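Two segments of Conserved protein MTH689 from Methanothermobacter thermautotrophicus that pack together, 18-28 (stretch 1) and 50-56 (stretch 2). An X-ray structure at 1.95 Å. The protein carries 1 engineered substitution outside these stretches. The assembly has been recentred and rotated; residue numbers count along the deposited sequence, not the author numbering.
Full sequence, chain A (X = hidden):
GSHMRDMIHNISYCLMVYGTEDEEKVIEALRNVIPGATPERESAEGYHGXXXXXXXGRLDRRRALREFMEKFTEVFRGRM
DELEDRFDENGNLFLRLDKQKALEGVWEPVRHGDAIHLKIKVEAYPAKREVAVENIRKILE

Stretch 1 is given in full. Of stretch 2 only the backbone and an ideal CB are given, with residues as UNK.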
# COMPACT_ATOMS: atom_id res chain seq x y z
N TYR A 18 -0.61 -11.14 14.02
CA TYR A 18 -1.33 -12.17 14.74
C TYR A 18 -0.47 -12.70 15.90
O TYR A 18 0.73 -12.38 16.01
CB TYR A 18 -1.83 -13.26 13.79
CG TYR A 18 -2.98 -12.77 12.94
CD1 TYR A 18 -4.30 -12.97 13.34
CD2 TYR A 18 -2.75 -12.04 11.77
CE1 TYR A 18 -5.37 -12.48 12.60
CE2 TYR A 18 -3.81 -11.54 11.02
CZ TYR A 18 -5.11 -11.75 11.44
OH TYR A 18 -6.14 -11.25 10.71
N GLY A 19 -1.09 -13.49 16.76
CA GLY A 19 -0.43 -13.95 17.99
C GLY A 19 0.85 -14.73 17.72
O GLY A 19 1.81 -14.57 18.45
N THR A 20 0.88 -15.57 16.69
CA THR A 20 2.09 -16.35 16.42
C THR A 20 3.14 -15.57 15.65
O THR A 20 4.24 -16.06 15.44
CB THR A 20 1.80 -17.60 15.59
OG1 THR A 20 1.24 -17.21 14.32
CG2 THR A 20 0.85 -18.52 16.37
N GLU A 21 2.81 -14.36 15.19
CA GLU A 21 3.76 -13.59 14.39
C GLU A 21 4.79 -12.81 15.18
O GLU A 21 4.54 -12.38 16.32
CB GLU A 21 3.04 -12.67 13.44
CG GLU A 21 2.29 -13.44 12.34
CD GLU A 21 1.68 -12.48 11.36
OE1 GLU A 21 0.73 -11.76 11.76
OE2 GLU A 21 2.18 -12.42 10.22
N ASP A 22 5.96 -12.65 14.56
CA ASP A 22 7.04 -11.86 15.13
C ASP A 22 6.81 -10.45 14.63
O ASP A 22 6.94 -10.22 13.45
CB ASP A 22 8.38 -12.40 14.61
CG ASP A 22 9.59 -11.74 15.27
OD1 ASP A 22 9.66 -10.50 15.33
OD2 ASP A 22 10.48 -12.48 15.72
N GLU A 23 6.45 -9.50 15.50
CA GLU A 23 6.22 -8.13 15.01
C GLU A 23 7.41 -7.55 14.22
O GLU A 23 7.21 -6.80 13.25
CB GLU A 23 5.82 -7.17 16.15
CG GLU A 23 5.38 -5.78 15.64
CD GLU A 23 5.18 -4.76 16.75
OE1 GLU A 23 4.16 -4.85 17.44
OE2 GLU A 23 6.05 -3.89 16.95
N GLU A 24 8.65 -7.87 14.61
CA GLU A 24 9.81 -7.35 13.88
C GLU A 24 9.85 -7.80 12.42
O GLU A 24 10.19 -7.03 11.54
CB GLU A 24 11.12 -7.75 14.56
CG GLU A 24 11.53 -6.81 15.66
CD GLU A 24 12.89 -7.16 16.23
OE1 GLU A 24 13.88 -6.49 15.84
OE2 GLU A 24 12.96 -8.10 17.05
N LYS A 25 9.53 -9.07 12.17
CA LYS A 25 9.41 -9.56 10.79
C LYS A 25 8.23 -8.98 10.01
O LYS A 25 8.33 -8.80 8.80
CB LYS A 25 9.33 -11.08 10.78
CG LYS A 25 10.61 -11.71 11.28
CD LYS A 25 10.72 -13.16 10.90
CE LYS A 25 10.22 -14.04 12.00
NZ LYS A 25 10.35 -15.47 11.65
N VAL A 26 7.09 -8.75 10.69
CA VAL A 26 5.98 -8.09 10.04
C VAL A 26 6.41 -6.66 9.59
O VAL A 26 6.10 -6.23 8.47
CB VAL A 26 4.72 -8.07 10.94
CG1 VAL A 26 3.56 -7.30 10.27
CG2 VAL A 26 4.25 -9.53 11.23
N ILE A 27 7.12 -5.96 10.47
CA ILE A 27 7.59 -4.61 10.16
C ILE A 27 8.67 -4.70 9.09
O ILE A 27 8.69 -3.86 8.18
CB ILE A 27 8.09 -3.88 11.43
CG1 ILE A 27 6.89 -3.39 12.27
CG2 ILE A 27 8.94 -2.69 11.06
CD1 ILE A 27 7.24 -3.08 13.71
N GLU A 28 9.55 -5.70 9.17
CA GLU A 28 10.51 -5.90 8.05
C GLU A 28 9.78 -6.02 6.70
O GLU A 28 10.19 -5.42 5.71
CB GLU A 28 11.40 -7.11 8.30
CG GLU A 28 12.49 -7.31 7.25
CD GLU A 28 13.21 -8.65 7.43
OE1 GLU A 28 13.14 -9.23 8.52
OE2 GLU A 28 13.85 -9.12 6.46
N UNK A 50 -9.49 -13.22 16.02
CA UNK A 50 -8.19 -13.35 16.66
C UNK A 50 -7.59 -11.99 17.02
O UNK A 50 -7.71 -11.04 16.24
CB UNK A 50 -7.23 -14.12 15.75
N UNK A 51 -7.02 -11.88 18.23
CA UNK A 51 -6.51 -10.58 18.65
C UNK A 51 -5.29 -10.26 17.82
O UNK A 51 -4.46 -11.14 17.56
CB UNK A 51 -6.18 -10.56 20.14
N UNK A 52 -5.21 -9.02 17.37
CA UNK A 52 -4.09 -8.58 16.55
C UNK A 52 -3.59 -7.25 17.06
O UNK A 52 -4.30 -6.53 17.79
CB UNK A 52 -4.49 -8.48 15.08
N UNK A 53 -2.35 -6.93 16.71
CA UNK A 53 -1.91 -5.56 16.72
C UNK A 53 -2.11 -5.10 15.29
O UNK A 53 -1.68 -5.76 14.35
CB UNK A 53 -0.47 -5.40 17.20
N UNK A 54 -2.78 -3.97 15.13
CA UNK A 54 -2.82 -3.31 13.82
C UNK A 54 -1.68 -2.32 13.76
O UNK A 54 -1.52 -1.51 14.68
CB UNK A 54 -4.16 -2.61 13.58
N UNK A 55 -0.88 -2.40 12.70
CA UNK A 55 0.16 -1.41 12.43
C UNK A 55 -0.36 -0.50 11.33
O UNK A 55 -0.59 -0.96 10.22
CB UNK A 55 1.48 -2.07 12.03
N UNK A 56 -0.55 0.76 11.67
CA UNK A 56 -1.12 1.76 10.76
C UNK A 56 -0.22 2.99 10.62
O UNK A 56 0.51 3.36 11.54
CB UNK A 56 -2.50 2.19 11.25

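Stretch 2 enters as a loop and becomes a strand from position 51, running at 30° to the helix that begins at Glu 23; the two axes come no closer than 11.0 Å, so side chains must bridge the gap.

At position 50 the CA-to-CB bond points toward stretch 1, and the ideal CB lies 4.0 Å from Tyr 18 CD1, at the edge of the ring. No donor or acceptor of stretch 1 calls for a particular partner, so small, polar or modest apolar residues could all be accommodated. The residue is Asn 50, whose CB lies 4.1 Å from Tyr 18 CD1, beside the ring edge.

At position 51 the CA-to-CB bond points away, and the ideal CB has nothing of stretch 1 within 5.5 Å. Its phi of -70° and psi of 137° suit many residues, proline among them. Pro 51 is found here, and its contribution is made by the backbone: a water donates to Pro 51 O (2.7 Å from the water O) and accepts from Gly 19 N (2.8 Å from the same O), joining two groups too far apart to bond directly, with Gly 19 N 4.2 Å from Pro 51 O.

At position 52 the CB points sideways, 4.8 Å from Tyr 18 CE1, and a face of the aromatic ring lies within reach. An aliphatic side chain, valine, isoleucine or leucine, would suit this surface. Ile 52, with chi1 in p, sets CG2 over the face, 3.4 Å from the centroid of the Tyr 18 ring and 18° off its normal, a CH-pi contact; CG2 is 3.3 Å from Tyr 18 CE1.

Position 53 points toward stretch 1, its CB 4.7 Å from Glu 23 OE1. A carboxylate nearby would favour a polar or basic side chain, though a small one also fits. Thr 53 makes only a loose contact, CG2 lying 4.3 Å from Glu 23 OE1, and no hydrogen bond joins the pair.

Position 54 is out of reach of stretch 1, which therefore sets no preference; the extended backbone is compatible with a beta-branched residue, and Val 54 occupies it.

At position 55 the CB points toward the helix but has nothing within 5.5 Å. Val 26 and Ile 27 offer an apolar surface across that space, which a long apolar residue such as leucine, isoleucine or methionine could reach. Leu 55 does so, placing CD1 3.9 Å from Val 26 CG1 and 3.8 Å from Ile 27 CG1, while its CD2 lies 4.3 Å from Glu 23 OE1.

Position 56 is again out of reach, leaving the choice open; Arg 56 is hydrogen-bonded elsewhere in the structure.

Stretch 2, residues 50-56: NPITVLR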
# COMPACT_ATOMS: atom_id res chain seq x y z
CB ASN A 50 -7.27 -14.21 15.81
CG ASN A 50 -7.73 -15.67 15.79
OD1 ASN A 50 -8.05 -16.24 14.74
ND2 ASN A 50 -7.80 -16.25 16.96
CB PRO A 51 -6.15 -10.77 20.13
CG PRO A 51 -6.07 -12.25 20.34
CD PRO A 51 -6.79 -12.94 19.23
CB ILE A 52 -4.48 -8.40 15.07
CG1 ILE A 52 -5.65 -7.41 14.93
CG2 ILE A 52 -4.82 -9.77 14.44
CD1 ILE A 52 -6.02 -7.05 13.47
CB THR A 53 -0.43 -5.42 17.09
OG1 THR A 53 -0.25 -5.90 18.42
CG2 THR A 53 -0.03 -3.95 17.06
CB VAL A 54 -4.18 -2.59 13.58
CG1 VAL A 54 -4.10 -1.64 12.39
CG2 VAL A 54 -5.26 -3.60 13.36
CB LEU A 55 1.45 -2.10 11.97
CG LEU A 55 2.00 -3.11 12.99
CD1 LEU A 55 3.09 -4.00 12.33
CD2 LEU A 55 2.54 -2.42 14.25
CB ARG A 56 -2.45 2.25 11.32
CG ARG A 56 -3.65 1.45 10.99
CD ARG A 56 -4.90 2.19 11.52
NE ARG A 56 -5.90 1.28 12.07
CZ ARG A 56 -6.98 0.84 11.42
NH1 ARG A 56 -7.22 1.22 10.17
NH2 ARG A 56 -7.81 0.01 12.03
O HOH W 1 -3.91 -13.72 16.86
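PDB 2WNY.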